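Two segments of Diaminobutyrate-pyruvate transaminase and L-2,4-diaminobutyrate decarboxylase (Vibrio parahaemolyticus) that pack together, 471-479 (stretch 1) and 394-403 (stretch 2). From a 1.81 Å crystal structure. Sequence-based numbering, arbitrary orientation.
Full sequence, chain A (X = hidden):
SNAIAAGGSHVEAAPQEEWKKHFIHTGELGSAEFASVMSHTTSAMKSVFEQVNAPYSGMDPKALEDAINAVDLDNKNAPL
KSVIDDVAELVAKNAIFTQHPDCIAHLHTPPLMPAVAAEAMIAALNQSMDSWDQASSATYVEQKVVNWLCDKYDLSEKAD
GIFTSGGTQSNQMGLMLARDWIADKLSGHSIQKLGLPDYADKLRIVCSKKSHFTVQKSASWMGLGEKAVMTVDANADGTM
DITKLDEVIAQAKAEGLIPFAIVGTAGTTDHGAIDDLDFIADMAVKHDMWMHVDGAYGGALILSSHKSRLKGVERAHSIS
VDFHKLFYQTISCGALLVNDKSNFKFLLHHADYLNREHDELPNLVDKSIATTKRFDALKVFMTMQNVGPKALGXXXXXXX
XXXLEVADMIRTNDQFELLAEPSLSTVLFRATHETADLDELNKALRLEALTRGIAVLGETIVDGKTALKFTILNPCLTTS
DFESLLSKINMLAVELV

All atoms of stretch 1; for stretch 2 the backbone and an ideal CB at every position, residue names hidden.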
# COMPACT_ATOMS: atom_id res chain seq x y z
N THR A 471 -0.00 -0.25 24.90
CA THR A 471 0.62 -1.19 23.97
C THR A 471 2.12 -0.92 23.97
O THR A 471 2.61 0.06 23.35
CB THR A 471 -0.00 -1.05 22.57
OG1 THR A 471 -1.41 -1.29 22.69
CG2 THR A 471 0.59 -2.10 21.60
N ILE A 472 2.84 -1.71 24.76
CA ILE A 472 4.28 -1.49 24.91
C ILE A 472 5.06 -2.04 23.71
O ILE A 472 5.10 -3.26 23.45
CB ILE A 472 4.83 -2.09 26.22
CG1 ILE A 472 3.97 -1.67 27.43
CG2 ILE A 472 6.33 -1.67 26.40
CD1 ILE A 472 4.14 -2.59 28.69
N LEU A 473 5.68 -1.14 22.96
CA LEU A 473 6.43 -1.57 21.79
C LEU A 473 7.87 -1.17 21.85
O LEU A 473 8.75 -1.94 21.49
CB LEU A 473 5.83 -1.06 20.48
CG LEU A 473 4.45 -1.56 20.01
CD1 LEU A 473 4.08 -0.95 18.64
CD2 LEU A 473 4.35 -3.10 20.00
N ASN A 474 8.12 0.06 22.27
CA ASN A 474 9.48 0.59 22.33
C ASN A 474 10.29 -0.27 23.33
O ASN A 474 9.90 -0.39 24.50
CB ASN A 474 9.43 2.05 22.75
CG ASN A 474 10.79 2.73 22.70
OD1 ASN A 474 11.84 2.08 22.76
ND2 ASN A 474 10.77 4.05 22.59
N PRO A 475 11.39 -0.91 22.86
CA PRO A 475 12.16 -1.80 23.75
C PRO A 475 13.14 -1.04 24.65
O PRO A 475 13.92 -1.66 25.39
CB PRO A 475 12.86 -2.75 22.76
CG PRO A 475 13.13 -1.87 21.54
CD PRO A 475 11.98 -0.85 21.51
N CYS A 476 13.08 0.30 24.59
CA CYS A 476 14.10 1.16 25.25
C CYS A 476 13.58 1.92 26.46
O CYS A 476 14.26 2.79 27.00
CB CYS A 476 14.67 2.14 24.20
SG CYS A 476 15.64 1.35 22.91
N LEU A 477 12.37 1.61 26.88
CA LEU A 477 11.71 2.19 28.05
C LEU A 477 12.20 1.57 29.36
O LEU A 477 12.59 0.42 29.39
CB LEU A 477 10.19 1.95 27.93
CG LEU A 477 9.50 2.45 26.65
CD1 LEU A 477 8.01 2.02 26.65
CD2 LEU A 477 9.64 3.95 26.46
N THR A 478 12.18 2.37 30.44
CA THR A 478 12.69 1.94 31.74
C THR A 478 11.57 2.00 32.77
O THR A 478 10.51 2.57 32.51
CB THR A 478 13.84 2.89 32.24
OG1 THR A 478 13.32 4.22 32.29
CG2 THR A 478 15.01 2.89 31.29
N THR A 479 11.81 1.40 33.94
CA THR A 479 10.86 1.44 35.05
C THR A 479 10.43 2.87 35.32
O THR A 479 9.25 3.14 35.48
CB THR A 479 11.49 0.83 36.35
OG1 THR A 479 12.06 -0.45 36.05
CG2 THR A 479 10.45 0.68 37.47
N UNK A 394 15.54 -10.89 21.26
CA UNK A 394 15.90 -10.37 22.60
C UNK A 394 15.02 -9.18 23.06
O UNK A 394 14.61 -9.11 24.23
CB UNK A 394 17.37 -9.94 22.60
N UNK A 395 14.70 -8.28 22.12
CA UNK A 395 13.79 -7.17 22.41
C UNK A 395 12.43 -7.68 22.86
O UNK A 395 11.81 -7.13 23.78
CB UNK A 395 13.63 -6.27 21.18
N UNK A 396 11.96 -8.74 22.21
CA UNK A 396 10.60 -9.25 22.48
C UNK A 396 10.57 -9.94 23.83
O UNK A 396 9.60 -9.76 24.57
CB UNK A 396 10.14 -10.22 21.38
N UNK A 397 11.61 -10.72 24.14
CA UNK A 397 11.78 -11.32 25.50
C UNK A 397 11.67 -10.22 26.56
O UNK A 397 10.94 -10.34 27.54
CB UNK A 397 13.13 -12.04 25.62
N UNK A 398 12.40 -9.14 26.34
CA UNK A 398 12.35 -7.94 27.20
C UNK A 398 10.94 -7.35 27.38
O UNK A 398 10.50 -7.03 28.51
CB UNK A 398 13.27 -6.86 26.62
N UNK A 399 10.25 -7.18 26.25
CA UNK A 399 8.96 -6.55 26.24
C UNK A 399 8.00 -7.40 27.05
O UNK A 399 7.23 -6.85 27.80
CB UNK A 399 8.46 -6.35 24.81
N UNK A 400 8.05 -8.73 26.90
CA UNK A 400 7.14 -9.61 27.63
C UNK A 400 7.43 -9.55 29.11
O UNK A 400 6.50 -9.47 29.95
CB UNK A 400 7.25 -11.05 27.13
N UNK A 401 8.71 -9.53 29.46
CA UNK A 401 9.05 -9.41 30.88
C UNK A 401 8.61 -8.07 31.46
O UNK A 401 8.12 -8.03 32.59
CB UNK A 401 10.56 -9.59 31.08
N UNK A 402 8.86 -6.99 30.72
CA UNK A 402 8.54 -5.64 31.21
C UNK A 402 7.05 -5.42 31.38
O UNK A 402 6.59 -4.77 32.32
CB UNK A 402 9.10 -4.59 30.25
N UNK A 403 6.28 -5.97 30.44
CA UNK A 403 4.83 -5.89 30.53
C UNK A 403 4.35 -6.51 31.85
O UNK A 403 3.44 -5.96 32.47
CB UNK A 403 4.18 -6.59 29.34

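Stretch 2 is helical throughout, with phi/psi values near -60/-42 and i to i+4 hydrogen bonds such as the 2.9 Å one from N of 399 to O of 395. Proline would therefore be unwelcome at positions whose N donates within the helix.

Position 394 has nothing of stretch 1 within 5.5 Å of its ideal CB, so this contact hardly restricts it. It is Asp394, whose OD1 is bonded elsewhere in the structure.

Position 395 points toward stretch 1, and its ideal CB lies 3.9 Å from Pro475 CB; the CA atoms of 395 and Pro475, 5.8 Å apart, make the closest register pair. The neighbour is an aliphatic ring with no polar group directed here, so Leu, Ile or Met would suit. The residue is Met395, present as selenomethionine. With chi1 m and chi2 t, its chain runs past Pro475 CB and CG and places SE 3.8 Å from Pro475 CG.

Positions 396 and 397 offer no constraint from stretch 1, their ideal CB atoms having no neighbour there within 5.5 Å. The CA-to-CB bond of 396 points away. They are Tyr396 and Asp397; the end of Tyr396 comes nearer but makes no contact.

Position 398 points toward stretch 1, its ideal CB 5.4 Å from Pro475 O. The gap leaves room for a medium or long side chain, and the carbonyls of Pro475 and Leu477 favour a polar one: His, Gln, Asn or Lys are plausible. His398 takes chi1 t, bringing CE1 to 3.2 Å from Pro475 O. Its ND1 is 3.5 Å from Pro475 O, but the angle is poor and no hydrogen bond is assigned. Leu477 O lies at the ring edge, 4.3 Å from CE1.

At 399 the ideal CB also points toward stretch 1, 4.8 Å from Ile472 O, with the Ile472 side chain and the Pro475 backbone nearby. An aliphatic side chain, Leu or perhaps Ile or Met, would fill this space. Leu399 does so with chi1 m and chi2 t: CD2 sits 3.8 Å from Ile472 CG2 and 4.0 Å from Pro475 CA, while CD1 is 3.5 Å from Leu473 O.

Positions 400 and 401 are out of reach of stretch 1. They are Leu400 and Ala401.

Position 402 points toward stretch 1, yet nothing of stretch 1 lies within 5.5 Å of its ideal CB. A long side chain is needed to cross, and Leu477 O is an available acceptor; Gln, Lys or Arg could donate. Gln402 extends with chi1 and chi2 t, and NE2 donates to Leu477 O at 3.1 Å with a nearly linear 170° angle. Its OE1 lies 3.8 Å from Ile472 CG2.

Position 403 points sideways, its ideal CB 4.1 Å from Ile472 CD1. A small or beta-branched residue such as Val, Ala or Thr would suit. Thr403, chi1 m, sets OG1 3.4 Å from Ile472 CD1, and that hydroxyl donates to Leu399 O at 2.8 Å.

Stretch 2 394-403: DMYDHLLAQT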
# COMPACT_ATOMS: atom_id res chain seq x y z
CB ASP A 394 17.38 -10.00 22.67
CG ASP A 394 18.33 -11.18 22.52
OD1 ASP A 394 17.94 -12.37 22.53
OD2 ASP A 394 19.54 -10.90 22.38
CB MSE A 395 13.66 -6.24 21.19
CG MSE A 395 14.97 -5.55 20.78
SE MSE A 395 14.81 -4.46 19.24
CE MSE A 395 16.66 -4.23 18.78
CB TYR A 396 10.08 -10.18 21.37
CG TYR A 396 10.16 -9.56 19.99
CD1 TYR A 396 9.95 -8.20 19.82
CD2 TYR A 396 10.45 -10.35 18.87
CE1 TYR A 396 10.07 -7.60 18.55
CE2 TYR A 396 10.53 -9.77 17.58
CZ TYR A 396 10.34 -8.40 17.43
OH TYR A 396 10.42 -7.83 16.16
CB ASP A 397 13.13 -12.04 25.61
CG ASP A 397 13.22 -13.28 24.71
OD1 ASP A 397 12.16 -13.71 24.15
OD2 ASP A 397 14.33 -13.84 24.56
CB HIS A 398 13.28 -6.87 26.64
CG HIS A 398 13.11 -5.56 27.33
ND1 HIS A 398 12.42 -4.50 26.76
CD2 HIS A 398 13.45 -5.17 28.57
CE1 HIS A 398 12.41 -3.49 27.61
NE2 HIS A 398 13.03 -3.87 28.72
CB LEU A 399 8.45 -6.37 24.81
CG LEU A 399 9.08 -5.27 23.94
CD1 LEU A 399 8.49 -5.30 22.53
CD2 LEU A 399 8.87 -3.90 24.59
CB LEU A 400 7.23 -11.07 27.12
CG LEU A 400 6.25 -11.37 25.96
CD1 LEU A 400 6.46 -10.45 24.79
CD2 LEU A 400 6.29 -12.87 25.50
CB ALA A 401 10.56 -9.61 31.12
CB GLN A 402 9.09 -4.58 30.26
CG GLN A 402 8.76 -3.17 30.65
CD GLN A 402 9.61 -2.22 29.89
OE1 GLN A 402 9.31 -1.91 28.73
NE2 GLN A 402 10.71 -1.74 30.52
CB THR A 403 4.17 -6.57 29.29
OG1 THR A 403 4.65 -5.92 28.10
CG2 THR A 403 2.67 -6.50 29.35
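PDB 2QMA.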